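Local coordinates for glia-derived nexin (Homo sapiens, PDB 4DY0), which inhibits the serine proteases thrombin, trypsin and urokinase, binds heparin, and promotes neurite extension by blocking thrombin, at residues 44-48 with 111-117; 33-39 with 321-325; 90-96 with 137-142; 13-17 with 252-256. The contacts are given in a common frame with arbitrary orientation. Residue numbers count along the deposited sequence, not the author numbering.

Contact 1 of 4, residues 44-48 with 111-117; sequences GMLQL and NKDVFQC
This is a buried helix-helix contact in the helical part of the serpin fold, beside strand 90-97, whose Asn93 and Val95 touch Met45 and Cys117. The end of helix 36-47 meets the end of helix 105-115. Gly44 to Gln47 are helical, and Leu48 N still donates to Gly44 O (3.1 Å). The nearest CA pair is Met45 with Asn111, 6.0 Å apart. After the second helix, Gln116 has positive phi (phi 44°, psi 45°). This turn brings Cys117 N back to Asn111 O (3.0 Å). Cys117 then leads into strand 117-121.

No hydrogen bond joins the segments. Phe115 (chi1 m) points at the first helix and carries much of the packing. Met45 N lies over one face of its ring, 3.5 Å from Phe115 CE2. Leu48 CD2 sits at the ring edge, 3.7 Å from Phe115 CE2. A side chain on Gly44 would clash with Phe115 CZ. Met45 (m, t, p) makes an oblique Met-aromatic contact, with SD 5.4 Å from the Phe115 ring centroid. Asn111 OD1 has no hydrogen-bonding partner in the model and lies 3.1 Å from Met45 CG. Met45 CE ends 3.2 Å from Cys117 SG.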
# COMPACT_ATOMS: atom_id res chain seq x y z
N GLY A 44 0.41 -10.52 -9.58
CA GLY A 44 1.12 -11.79 -9.72
C GLY A 44 0.21 -12.97 -9.41
O GLY A 44 0.15 -13.94 -10.17
N MET A 45 -0.50 -12.87 -8.30
CA MET A 45 -1.48 -13.88 -7.92
C MET A 45 -2.41 -14.20 -9.09
O MET A 45 -2.60 -15.36 -9.44
CB MET A 45 -2.28 -13.41 -6.71
CG MET A 45 -1.49 -13.47 -5.41
SD MET A 45 -2.03 -12.30 -4.14
CE MET A 45 -3.80 -12.50 -4.22
N LEU A 46 -2.99 -13.16 -9.68
CA LEU A 46 -3.91 -13.32 -10.81
C LEU A 46 -3.21 -13.81 -12.07
O LEU A 46 -3.82 -14.49 -12.90
CB LEU A 46 -4.63 -12.00 -11.10
CG LEU A 46 -5.64 -11.53 -10.06
CD1 LEU A 46 -6.23 -10.20 -10.46
CD2 LEU A 46 -6.73 -12.57 -9.88
N GLN A 47 -1.94 -13.47 -12.24
CA GLN A 47 -1.22 -13.90 -13.44
C GLN A 47 -1.06 -15.42 -13.44
O GLN A 47 -1.06 -16.05 -14.50
CB GLN A 47 0.14 -13.22 -13.54
CG GLN A 47 0.55 -12.93 -14.97
CD GLN A 47 2.04 -12.71 -15.12
OE1 GLN A 47 2.82 -13.67 -15.12
NE2 GLN A 47 2.44 -11.45 -15.26
N LEU A 48 -0.93 -15.99 -12.25
CA LEU A 48 -0.81 -17.43 -12.07
C LEU A 48 -1.98 -18.21 -12.68
O LEU A 48 -1.82 -19.37 -13.06
CB LEU A 48 -0.71 -17.76 -10.58
CG LEU A 48 0.65 -18.12 -9.96
CD1 LEU A 48 1.83 -17.66 -10.80
CD2 LEU A 48 0.73 -17.57 -8.54
N ASN A 111 0.52 -20.01 -5.58
CA ASN A 111 0.07 -18.83 -4.83
C ASN A 111 0.51 -18.86 -3.37
O ASN A 111 0.95 -17.84 -2.82
CB ASN A 111 -1.45 -18.63 -4.94
CG ASN A 111 -1.82 -17.60 -6.00
OD1 ASN A 111 -1.28 -16.50 -6.02
ND2 ASN A 111 -2.76 -17.96 -6.88
N LYS A 112 0.41 -20.03 -2.74
CA LYS A 112 0.83 -20.18 -1.35
C LYS A 112 2.34 -19.98 -1.26
O LYS A 112 2.83 -19.27 -0.38
CB LYS A 112 0.45 -21.56 -0.81
CG LYS A 112 0.77 -21.77 0.66
N ASP A 113 3.06 -20.59 -2.19
CA ASP A 113 4.52 -20.54 -2.18
C ASP A 113 5.07 -19.14 -2.45
O ASP A 113 5.85 -18.60 -1.66
CB ASP A 113 5.08 -21.53 -3.21
CG ASP A 113 6.59 -21.63 -3.16
OD1 ASP A 113 7.22 -21.58 -4.25
OD2 ASP A 113 7.15 -21.76 -2.05
N VAL A 114 4.65 -18.54 -3.56
CA VAL A 114 5.23 -17.27 -4.01
C VAL A 114 4.66 -16.02 -3.33
O VAL A 114 5.41 -15.09 -3.03
CB VAL A 114 5.10 -17.11 -5.53
CG1 VAL A 114 5.58 -15.73 -5.97
CG2 VAL A 114 5.87 -18.21 -6.25
N PHE A 115 3.36 -16.00 -3.08
CA PHE A 115 2.69 -14.79 -2.61
C PHE A 115 2.05 -14.93 -1.24
O PHE A 115 1.32 -14.04 -0.79
CB PHE A 115 1.64 -14.32 -3.62
CG PHE A 115 2.19 -14.00 -4.98
CD1 PHE A 115 2.98 -12.88 -5.17
CD2 PHE A 115 1.93 -14.82 -6.06
CE1 PHE A 115 3.50 -12.58 -6.42
CE2 PHE A 115 2.45 -14.53 -7.32
CZ PHE A 115 3.23 -13.41 -7.50
N GLN A 116 2.32 -16.04 -0.56
CA GLN A 116 1.66 -16.35 0.71
C GLN A 116 0.18 -16.03 0.58
O GLN A 116 -0.42 -15.40 1.45
CB GLN A 116 2.28 -15.55 1.87
CG GLN A 116 3.80 -15.63 1.95
CD GLN A 116 4.48 -14.84 0.85
OE1 GLN A 116 5.56 -15.20 0.38
NE2 GLN A 116 3.85 -13.75 0.42
N CYS A 117 -0.39 -16.47 -0.54
CA CYS A 117 -1.79 -16.21 -0.84
C CYS A 117 -2.60 -17.48 -0.67
O CYS A 117 -2.24 -18.54 -1.19
CB CYS A 117 -1.93 -15.70 -2.27
SG CYS A 117 -3.63 -15.39 -2.80

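Contact 2 of 4, residues 33-39 with 321-325; sequences VISPHGI and LQKAK. With SO4 (sulfate ion), chain D.
Gln322 is extended at chi1 and chi2 (both t), and chi3 of 86° sets its amide against the start of helix 36-47. Gln322 OE1 accepts from Ser35 N at 2.8 Å, almost in line (176°). Gln322 NE2 donates to Ser35 O at 3.2 Å and also bonds Asn166 OD1 of strand 162-170. One side-chain amide thus holds both backbone polar groups of Ser35.

Ser35 (chi1 t) is the N-cap of helix 36-47. Its OG accepts from Gly38 N at 3.2 Å and is also bonded to Leu371 O. Gly38 C is 3.8 Å from Gln322 NE2, and a CB on Gly38 would clash there. This is the shutter region of the serpin fold, where helix 36-47 begins beneath the middle of the main sheet, which opens when a serpin inserts its reactive loop.

Strand 32-34 pairs with strand 369-376; it meets the extended residues 321-325 through side chains and one water. The nearest CA pair is Val33 with Ala324, 6.0 Å. Val33 (chi1 t) places CG1 3.7 Å from Ala324 CB. Ile34 (m, m) turns away overall, yet its CG2 is 3.3 Å from Gln322 OE1. A water bridges Val33 O (2.7 Å) and Gln322 O (3.1 Å). Lys323 is t at all four chi angles, its CA-to-CB bond pointing away from 33-39; Lys323 NZ bonds Asp147 O and Asn148 O, and weakly O2 of a probable crystallisation sulfate (2.9 Å).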
# COMPACT_ATOMS: atom_id res chain seq x y z
N VAL A 33 -4.86 5.43 1.36
CA VAL A 33 -3.74 4.62 1.82
C VAL A 33 -3.69 3.31 1.06
O VAL A 33 -4.56 2.46 1.21
CB VAL A 33 -3.81 4.35 3.33
CG1 VAL A 33 -2.53 3.67 3.81
CG2 VAL A 33 -4.03 5.65 4.08
N ILE A 34 -2.66 3.18 0.23
CA ILE A 34 -2.50 2.05 -0.67
C ILE A 34 -1.21 1.31 -0.31
O ILE A 34 -0.31 1.88 0.33
CB ILE A 34 -2.36 2.56 -2.12
CG1 ILE A 34 -3.68 3.17 -2.60
CG2 ILE A 34 -1.89 1.46 -3.04
CD1 ILE A 34 -4.82 2.20 -2.62
N SER A 35 -1.12 0.05 -0.72
CA SER A 35 0.13 -0.68 -0.64
C SER A 35 0.62 -1.00 -2.05
O SER A 35 0.15 -1.95 -2.66
CB SER A 35 -0.03 -1.97 0.15
OG SER A 35 1.17 -2.71 0.11
N PRO A 36 1.54 -0.18 -2.58
CA PRO A 36 1.99 -0.38 -3.95
C PRO A 36 2.52 -1.79 -4.19
O PRO A 36 2.25 -2.39 -5.23
CB PRO A 36 3.12 0.65 -4.10
CG PRO A 36 2.72 1.75 -3.16
CD PRO A 36 2.11 1.04 -1.97
N HIS A 37 3.28 -2.31 -3.23
CA HIS A 37 3.82 -3.66 -3.37
C HIS A 37 2.71 -4.71 -3.34
O HIS A 37 2.77 -5.71 -4.05
CB HIS A 37 4.84 -3.96 -2.28
CG HIS A 37 5.36 -5.36 -2.33
ND1 HIS A 37 6.41 -5.74 -3.13
CD2 HIS A 37 4.94 -6.49 -1.70
CE1 HIS A 37 6.64 -7.04 -2.98
NE2 HIS A 37 5.75 -7.51 -2.12
N GLY A 38 1.71 -4.48 -2.49
CA GLY A 38 0.57 -5.37 -2.40
C GLY A 38 -0.17 -5.44 -3.72
O GLY A 38 -0.72 -6.48 -4.09
N ILE A 39 -0.18 -4.33 -4.44
CA ILE A 39 -0.80 -4.29 -5.75
C ILE A 39 -0.02 -5.20 -6.70
O ILE A 39 -0.60 -5.98 -7.45
CB ILE A 39 -0.87 -2.85 -6.29
CG1 ILE A 39 -1.87 -2.04 -5.46
CG2 ILE A 39 -1.26 -2.83 -7.76
CD1 ILE A 39 -2.15 -0.65 -5.99
N LEU A 321 -9.97 -6.12 -3.65
CA LEU A 321 -10.04 -5.23 -2.49
C LEU A 321 -8.73 -5.18 -1.71
O LEU A 321 -8.20 -6.21 -1.30
CB LEU A 321 -11.16 -5.67 -1.56
CG LEU A 321 -12.52 -5.84 -2.23
CD1 LEU A 321 -13.49 -6.53 -1.29
CD2 LEU A 321 -13.07 -4.49 -2.68
N GLN A 322 -8.23 -3.96 -1.51
CA GLN A 322 -7.06 -3.75 -0.68
C GLN A 322 -7.41 -2.84 0.49
O GLN A 322 -8.03 -1.79 0.31
CB GLN A 322 -5.92 -3.13 -1.49
CG GLN A 322 -4.69 -2.82 -0.66
CD GLN A 322 -3.54 -2.31 -1.49
OE1 GLN A 322 -3.43 -1.11 -1.76
NE2 GLN A 322 -2.65 -3.22 -1.90
N LYS A 323 -7.02 -3.26 1.69
CA LYS A 323 -7.18 -2.42 2.86
C LYS A 323 -5.83 -2.26 3.55
O LYS A 323 -5.15 -3.25 3.83
CB LYS A 323 -8.20 -3.02 3.82
CG LYS A 323 -8.62 -2.08 4.94
CD LYS A 323 -10.02 -2.42 5.44
CE LYS A 323 -10.45 -1.50 6.57
NZ LYS A 323 -11.89 -1.66 6.87
N ALA A 324 -5.44 -1.02 3.80
CA ALA A 324 -4.15 -0.73 4.40
C ALA A 324 -4.36 0.06 5.67
O ALA A 324 -5.20 0.96 5.72
CB ALA A 324 -3.27 0.04 3.42
N LYS A 325 -3.61 -0.29 6.71
CA LYS A 325 -3.78 0.32 8.01
C LYS A 325 -2.45 0.46 8.73
O LYS A 325 -1.76 -0.52 8.97
CB LYS A 325 -4.76 -0.51 8.85
CG LYS A 325 -5.00 0.02 10.25
CD LYS A 325 -6.24 -0.64 10.86
CE LYS A 325 -6.44 -0.23 12.29
NZ LYS A 325 -7.72 -0.79 12.83
S SO4 D . -11.16 -1.92 10.69
O1 SO4 D . -11.20 -1.01 11.85
O2 SO4 D . -10.76 -1.17 9.48
O3 SO4 D . -10.18 -3.00 10.95
O4 SO4 D . -12.51 -2.50 10.48
O HOH W 1 -6.52 0.89 0.14

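Contact 3 of 4, residues 90-96 with 137-142; sequences TVANAVF and WVKNET
Helix 127-141 packs across the main sheet of the serpin fold, and here its last turn lies on strand 90-97. The axes of 137-141 and 90-96 approach to 8.7 Å and run roughly antiparallel (149°). Nearest CA pairs are Ala92 with Glu141 (6.0 Å) and Thr90 with Thr142 (6.2 Å). No hydrogen bond crosses.

Trp137 (chi1 t, chi2 86°) points at the strand. Phe96 (chi1 m) turns its edge to the Trp137 face in an offset edge-to-face pair, with centroids 5.5 Å apart and planes at 85°. Phe96 CZ is 3.7 Å from Trp137 CE3, and Ala92 CB is 3.8 Å from Trp137 CH2. Val138 touches Ile146 and Leu149 instead. Glu141 (t, p) lays CG 3.6 Å from Ala92 CB, and its backbone O is 3.6 Å from Thr90 CG2. Thr142, the first residue to leave the helix, has chi1 p; its CG2 is 4.0 Å from Ala92 CB, and Thr142 OG1 donates to Val138 O at 2.7 Å.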
# COMPACT_ATOMS: atom_id res chain seq x y z
N THR A 90 2.31 -7.04 8.72
CA THR A 90 1.38 -8.15 8.56
C THR A 90 0.63 -8.04 7.24
O THR A 90 0.02 -7.01 6.95
CB THR A 90 0.37 -8.23 9.71
OG1 THR A 90 1.08 -8.28 10.96
CG2 THR A 90 -0.49 -9.47 9.57
N VAL A 91 0.68 -9.11 6.45
CA VAL A 91 0.04 -9.13 5.14
C VAL A 91 -0.87 -10.34 5.00
O VAL A 91 -0.46 -11.47 5.26
CB VAL A 91 1.09 -9.16 4.01
CG1 VAL A 91 0.40 -9.11 2.66
CG2 VAL A 91 2.06 -8.01 4.17
N ALA A 92 -2.10 -10.10 4.57
CA ALA A 92 -3.05 -11.18 4.36
C ALA A 92 -3.52 -11.17 2.92
O ALA A 92 -4.15 -10.21 2.47
CB ALA A 92 -4.23 -11.05 5.30
N ASN A 93 -3.21 -12.24 2.19
CA ASN A 93 -3.61 -12.36 0.80
C ASN A 93 -4.53 -13.56 0.59
O ASN A 93 -4.23 -14.66 1.05
CB ASN A 93 -2.38 -12.45 -0.11
CG ASN A 93 -1.65 -11.13 -0.23
OD1 ASN A 93 -2.26 -10.06 -0.21
ND2 ASN A 93 -0.33 -11.20 -0.37
N ALA A 94 -5.64 -13.34 -0.10
CA ALA A 94 -6.59 -14.42 -0.34
C ALA A 94 -7.33 -14.28 -1.66
O ALA A 94 -7.71 -13.18 -2.08
CB ALA A 94 -7.59 -14.50 0.81
N VAL A 95 -7.51 -15.41 -2.33
CA VAL A 95 -8.38 -15.49 -3.49
C VAL A 95 -9.63 -16.26 -3.09
O VAL A 95 -9.58 -17.47 -2.87
CB VAL A 95 -7.71 -16.22 -4.67
CG1 VAL A 95 -8.68 -16.34 -5.84
CG2 VAL A 95 -6.45 -15.48 -5.09
N PHE A 96 -10.75 -15.54 -2.97
CA PHE A 96 -12.01 -16.15 -2.58
C PHE A 96 -12.79 -16.58 -3.81
O PHE A 96 -13.15 -15.76 -4.65
CB PHE A 96 -12.84 -15.20 -1.72
CG PHE A 96 -12.26 -14.96 -0.37
CD1 PHE A 96 -11.47 -13.85 -0.13
CD2 PHE A 96 -12.48 -15.86 0.66
CE1 PHE A 96 -10.93 -13.62 1.13
CE2 PHE A 96 -11.94 -15.64 1.91
CZ PHE A 96 -11.16 -14.52 2.15
N TRP A 137 -11.94 -13.93 8.28
CA TRP A 137 -10.61 -14.39 7.87
C TRP A 137 -9.58 -13.25 7.91
O TRP A 137 -8.46 -13.43 8.37
CB TRP A 137 -10.66 -15.04 6.49
CG TRP A 137 -9.30 -15.39 5.96
CD1 TRP A 137 -8.59 -16.54 6.21
CD2 TRP A 137 -8.48 -14.59 5.11
NE1 TRP A 137 -7.38 -16.49 5.56
CE2 TRP A 137 -7.29 -15.31 4.88
CE3 TRP A 137 -8.63 -13.33 4.53
CZ2 TRP A 137 -6.26 -14.81 4.09
CZ3 TRP A 137 -7.61 -12.83 3.74
CH2 TRP A 137 -6.44 -13.57 3.52
N VAL A 138 -9.97 -12.07 7.42
CA VAL A 138 -9.06 -10.93 7.44
C VAL A 138 -8.70 -10.57 8.88
O VAL A 138 -7.52 -10.47 9.22
CB VAL A 138 -9.66 -9.70 6.74
CG1 VAL A 138 -8.67 -8.54 6.78
CG2 VAL A 138 -10.03 -10.03 5.31
N LYS A 139 -9.71 -10.39 9.71
CA LYS A 139 -9.51 -10.10 11.13
C LYS A 139 -8.58 -11.12 11.77
O LYS A 139 -7.62 -10.76 12.46
CB LYS A 139 -10.85 -10.08 11.87
N ASN A 140 -8.86 -12.40 11.54
CA ASN A 140 -8.04 -13.46 12.12
C ASN A 140 -6.63 -13.48 11.53
O ASN A 140 -5.67 -13.83 12.22
CB ASN A 140 -8.72 -14.82 11.91
CG ASN A 140 -7.92 -15.97 12.50
OD1 ASN A 140 -7.33 -15.85 13.57
ND2 ASN A 140 -7.90 -17.09 11.79
N GLU A 141 -6.52 -13.10 10.26
CA GLU A 141 -5.25 -13.17 9.55
C GLU A 141 -4.40 -11.91 9.76
O GLU A 141 -3.23 -11.87 9.39
CB GLU A 141 -5.51 -13.39 8.06
CG GLU A 141 -4.39 -14.09 7.31
CD GLU A 141 -4.35 -15.59 7.56
OE1 GLU A 141 -4.44 -15.99 8.74
OE2 GLU A 141 -4.21 -16.36 6.59
N THR A 142 -5.00 -10.88 10.36
CA THR A 142 -4.29 -9.61 10.58
C THR A 142 -4.13 -9.26 12.05
O THR A 142 -4.14 -8.08 12.42
CB THR A 142 -5.00 -8.43 9.87
OG1 THR A 142 -6.34 -8.30 10.36
CG2 THR A 142 -5.04 -8.65 8.36

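Contact 4 of 4, residues 13-17 with 252-256; sequences SNTGI and HISTK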
# COMPACT_ATOMS: atom_id res chain seq x y z
N SER A 13 6.58 -2.00 -7.61
CA SER A 13 6.27 -0.84 -6.79
C SER A 13 5.78 0.33 -7.63
O SER A 13 4.85 1.03 -7.25
CB SER A 13 7.46 -0.43 -5.93
OG SER A 13 7.41 -1.06 -4.66
N ASN A 14 6.41 0.53 -8.79
CA ASN A 14 5.99 1.60 -9.68
C ASN A 14 4.59 1.37 -10.24
O ASN A 14 3.81 2.32 -10.35
CB ASN A 14 7.00 1.84 -10.80
CG ASN A 14 8.08 2.83 -10.39
OD1 ASN A 14 7.79 3.90 -9.86
ND2 ASN A 14 9.33 2.47 -10.65
N THR A 15 4.27 0.13 -10.57
CA THR A 15 2.92 -0.21 -10.98
C THR A 15 1.96 0.20 -9.87
O THR A 15 0.96 0.86 -10.11
CB THR A 15 2.76 -1.72 -11.27
OG1 THR A 15 3.48 -2.05 -12.46
CG2 THR A 15 1.30 -2.08 -11.48
N GLY A 16 2.30 -0.19 -8.65
CA GLY A 16 1.46 0.13 -7.50
C GLY A 16 1.33 1.63 -7.29
O GLY A 16 0.25 2.12 -6.97
N ILE A 17 2.42 2.35 -7.46
CA ILE A 17 2.40 3.80 -7.27
C ILE A 17 1.53 4.48 -8.34
O ILE A 17 0.78 5.42 -8.04
CB ILE A 17 3.83 4.38 -7.27
CG1 ILE A 17 4.60 3.89 -6.04
CG2 ILE A 17 3.80 5.91 -7.29
CD1 ILE A 17 6.06 4.31 -6.02
N HIS A 252 3.32 12.46 -10.92
CA HIS A 252 4.57 11.97 -11.51
C HIS A 252 5.54 11.41 -10.47
O HIS A 252 6.72 11.21 -10.77
CB HIS A 252 5.27 13.07 -12.31
CG HIS A 252 4.36 13.83 -13.23
ND1 HIS A 252 3.61 13.22 -14.21
CD2 HIS A 252 4.08 15.16 -13.31
CE1 HIS A 252 2.91 14.14 -14.86
NE2 HIS A 252 3.18 15.32 -14.34
N ILE A 253 5.08 11.18 -9.25
CA ILE A 253 5.94 10.55 -8.26
C ILE A 253 6.12 9.08 -8.60
O ILE A 253 5.16 8.40 -8.94
CB ILE A 253 5.40 10.68 -6.83
CG1 ILE A 253 5.41 12.15 -6.39
CG2 ILE A 253 6.25 9.86 -5.87
CD1 ILE A 253 5.22 12.34 -4.90
N SER A 254 7.35 8.60 -8.52
CA SER A 254 7.64 7.21 -8.78
C SER A 254 8.81 6.80 -7.92
O SER A 254 9.28 7.58 -7.08
CB SER A 254 7.98 7.00 -10.25
OG SER A 254 9.25 7.54 -10.55
N THR A 255 9.30 5.58 -8.12
CA THR A 255 10.46 5.13 -7.36
C THR A 255 11.65 6.04 -7.64
O THR A 255 12.47 6.27 -6.76
CB THR A 255 10.82 3.65 -7.64
OG1 THR A 255 10.98 3.44 -9.04
CG2 THR A 255 9.73 2.72 -7.11
N LYS A 256 11.71 6.57 -8.85
CA LYS A 256 12.81 7.46 -9.21
C LYS A 256 12.85 8.66 -8.28
O LYS A 256 13.92 9.08 -7.84
CB LYS A 256 12.70 7.91 -10.67
CG LYS A 256 12.92 6.79 -11.68
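Thr255, Asn14 and Ile17 hold most of this contact, where helix 5-26 meets the start of helix 255-262. Asn14 (chi1 m) reaches across with both ends of its amide. Asn14 OD1 accepts from Thr255 N at 2.9 Å with a nearly straight angle (169°). Asn14 ND2 donates to Thr255 OG1 at a short 2.5 Å. Ser254 is the N-cap of the second helix, and its OG accepts from Lys256 N at 3.1 Å. Asn14 and Ser254 thus serve neighbouring amides of the same first turn.

Ile17 lies one helical turn on from Asn14. Its CG2 is 3.3 Å from Ile253 O, and its CD1 is 4.1 Å from Thr255 CG2. Ile253 O itself accepts from Asn21 ND2, one further turn along helix 5-26. Ile17 also packs on Pro36. The first-turn amide of Thr255 has no helical carbonyl before it to bond, so Asn14 supplies an acceptor. The Asn14 bonds satisfy the amide and hydroxyl of Thr255 and tie the start of helix 255-262 to helix 5-26, and the isoleucine adds apolar packing beside them.

How the contacts relate
Along the chain the first segments run 13-17, 33-39, 44-48 and 90-96, and their partners 111-117, 137-142, 252-256 and 321-325. Contacts 1 and 2 use opposite ends of helix 36-47, with centres about 16 Å apart. Contacts 2 and 3 both reach the main sheet, about 12 Å apart between centres. Contact 1 touches contact 3, where Cys117 SG is 3.6 Å from Val95 CG2. Contact 2 touches contact 4 where Pro36 CB is 3.6 Å from Ser13 O. Contacts 3 and 4, about 25 Å apart between centres, lie on opposite sides of the chain's centre. Contacts 1 and 3 cross along the chain, as do 2 and 4. Contacts 1 and 3 are nested in the loops closed by 2 and 4, all within one serpin domain.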